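Anopheles gambiae adenosine kinase (Anopheles gambiae, PDB 3LOO) catalyses the phosphorylation of adenosine to AMP, as a high-affinity adenosine kinase of the pfkB carbohydrate kinase family. Local coordinates at residues Glu117-Ser121 / Asn122-Val126. Sequence-based numbering, arbitrary orientation.
Sequences ERATS and NGVNV
Ala119 meets the outgoing chain through its methyl: CB touches CG1 of Val126 at 3.7 Å and lies 4.3 Å from CB of Val124. Val126 points back at the helix with CG1 anti to its own carbonyl carbon (chi1 -47°), which carries that methyl to Ala119, while CG2 stands 4.0 Å from OG1 of Thr120, the two side chains crossing at about a right angle. A water joins the same pair, bound to Thr120 OG1 and accepting from Val126 N, each at 2.9 Å; a second water donates to Val124 O and, weakly, to Thr120 O. Backbone bonds of Gly123 and Val124 close the helix. Val124 N donates to Ala119 O at 3.1 Å, and Gly123 N, with positive phi (114°), bonds to Thr120 O and only weakly to Ala119 O. Within the last turns of the helix, Glu117 O is gripped from opposite faces by Ser121 N and by Ser121 OG, the latter at 2.7 Å. Helix 82-94 covers the Ala119 and Val124 side. The arrangement is a Schellman motif ending helix 110-122 and turning the chain into edge strand 125-131 of a beta-alpha-beta unit in the pfkB-type kinase fold.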
ATOM      1  N   GLU A 117     -14.542   4.656  10.903  1.00 30.10           N
ATOM      2  CA  GLU A 117     -14.350   5.721  11.861  1.00 30.65           C
ATOM      3  C   GLU A 117     -12.920   6.183  11.911  1.00 28.85           C
ATOM      4  O   GLU A 117     -12.703   7.384  11.865  1.00 28.12           O
ATOM      5  CB  GLU A 117     -14.883   5.332  13.249  1.00 31.20           C
ATOM      6  CG  GLU A 117     -16.403   5.214  13.185  1.00 36.97           C
ATOM      7  CD  GLU A 117     -17.057   4.879  14.509  1.00 43.81           C
ATOM      8  OE1 GLU A 117     -16.426   4.189  15.342  1.00 47.59           O
ATOM      9  OE2 GLU A 117     -18.227   5.300  14.698  1.00 46.94           O
ATOM     10  N   ARG A 118     -11.942   5.267  11.996  1.00 28.27           N
ATOM     11  CA  ARG A 118     -10.526   5.688  11.997  1.00 28.30           C
ATOM     12  C   ARG A 118     -10.120   6.425  10.711  1.00 26.97           C
ATOM     13  O   ARG A 118      -9.458   7.464  10.752  1.00 26.93           O
ATOM     14  CB  ARG A 118      -9.542   4.509  12.192  1.00 28.86           C
ATOM     15  CG  ARG A 118      -9.758   3.695  13.459  1.00 35.61           C
ATOM     16  CD  ARG A 118      -9.077   4.254  14.742  1.00 41.58           C
ATOM     17  NE  ARG A 118      -9.651   3.562  15.914  1.00 47.14           N
ATOM     18  CZ  ARG A 118      -9.324   2.334  16.344  1.00 48.17           C
ATOM     19  NH1 ARG A 118      -8.368   1.613  15.742  1.00 49.62           N
ATOM     20  NH2 ARG A 118      -9.956   1.820  17.395  1.00 48.78           N
ATOM     21  N   ALA A 119     -10.473   5.879   9.555  1.00 26.00           N
ATOM     22  CA  ALA A 119     -10.043   6.519   8.318  1.00 25.26           C
ATOM     23  C   ALA A 119     -10.763   7.888   8.129  1.00 25.28           C
ATOM     24  O   ALA A 119     -10.120   8.866   7.784  1.00 24.55           O
ATOM     25  CB  ALA A 119     -10.227   5.593   7.118  1.00 24.91           C
ATOM     26  N   THR A 120     -12.061   7.954   8.403  1.00 25.17           N
ATOM     27  CA  THR A 120     -12.785   9.249   8.360  1.00 27.42           C
ATOM     28  C   THR A 120     -12.231  10.267   9.375  1.00 27.06           C
ATOM     29  O   THR A 120     -12.074  11.410   9.030  1.00 27.28           O
ATOM     30  CB  THR A 120     -14.330   9.085   8.513  1.00 26.67           C
ATOM     31  OG1 THR A 120     -14.828   8.359   7.379  1.00 30.02           O
ATOM     32  CG2 THR A 120     -15.058  10.487   8.523  1.00 30.31           C
ATOM     33  N   SER A 121     -11.908   9.847  10.597  1.00 27.90           N
ATOM     34  CA  SER A 121     -11.269  10.765  11.560  1.00 29.62           C
ATOM     35  C   SER A 121      -9.974  11.376  11.089  1.00 28.83           C
ATOM     36  O   SER A 121      -9.724  12.543  11.379  1.00 28.78           O
ATOM     37  CB  SER A 121     -10.995  10.098  12.890  1.00 29.53           C
ATOM     38  OG  SER A 121     -12.223   9.568  13.310  1.00 37.61           O
ATOM     39  N   ASN A 122      -9.169  10.589  10.376  1.00 27.98           N
ATOM     40  CA  ASN A 122      -7.915  11.065   9.800  1.00 27.55           C
ATOM     41  C   ASN A 122      -8.084  11.993   8.606  1.00 26.87           C
ATOM     42  O   ASN A 122      -7.125  12.686   8.242  1.00 27.85           O
ATOM     43  CB  ASN A 122      -7.000   9.878   9.436  1.00 28.81           C
ATOM     44  CG  ASN A 122      -6.523   9.106  10.666  1.00 31.63           C
ATOM     45  OD1 ASN A 122      -6.220   9.695  11.711  1.00 37.27           O
ATOM     46  ND2 ASN A 122      -6.466   7.792  10.554  1.00 34.58           N
ATOM     47  N   GLY A 123      -9.287  12.024   8.012  1.00 25.78           N
ATOM     48  CA  GLY A 123      -9.591  12.955   6.917  1.00 25.08           C
ATOM     49  C   GLY A 123      -9.856  12.281   5.561  1.00 25.38           C
ATOM     50  O   GLY A 123     -10.170  12.947   4.568  1.00 24.46           O
ATOM     51  N   VAL A 124      -9.746  10.951   5.500  1.00 23.61           N
ATOM     52  CA  VAL A 124     -10.094  10.254   4.263  1.00 23.05           C
ATOM     53  C   VAL A 124     -11.575  10.312   3.978  1.00 23.95           C
ATOM     54  O   VAL A 124     -12.423  10.113   4.882  1.00 24.39           O
ATOM     55  CB  VAL A 124      -9.605   8.766   4.310  1.00 23.17           C
ATOM     56  CG1 VAL A 124      -9.823   8.070   2.970  1.00 19.54           C
ATOM     57  CG2 VAL A 124      -8.117   8.737   4.727  1.00 22.31           C
ATOM     58  N   ASN A 125     -11.896  10.555   2.710  1.00 23.98           N
ATOM     59  CA  ASN A 125     -13.225  10.338   2.210  1.00 24.40           C
ATOM     60  C   ASN A 125     -13.305   8.846   1.833  1.00 24.70           C
ATOM     61  O   ASN A 125     -12.860   8.446   0.754  1.00 23.39           O
ATOM     62  CB  ASN A 125     -13.509  11.253   1.004  1.00 23.11           C
ATOM     63  CG  ASN A 125     -14.880  11.018   0.407  1.00 25.52           C
ATOM     64  OD1 ASN A 125     -15.627  10.177   0.896  1.00 27.27           O
ATOM     65  ND2 ASN A 125     -15.228  11.761  -0.656  1.00 23.41           N
ATOM     66  N   VAL A 126     -13.887   8.032   2.711  1.00 25.96           N
ATOM     67  CA  VAL A 126     -13.979   6.601   2.425  1.00 26.31           C
ATOM     68  C   VAL A 126     -15.236   6.309   1.625  1.00 25.49           C
ATOM     69  O   VAL A 126     -16.324   6.719   1.996  1.00 25.82           O
ATOM     70  CB  VAL A 126     -13.951   5.682   3.680  1.00 27.22           C
ATOM     71  CG1 VAL A 126     -12.829   6.097   4.602  1.00 26.65           C
ATOM     72  CG2 VAL A 126     -15.247   5.726   4.374  1.00 30.33           C
TER
HETATM   73  O   HOH W   1     -15.743   9.090   4.684  1.00 39.58           O
HETATM   74  O   HOH W   2     -13.403  12.335   6.117  1.00 41.40           O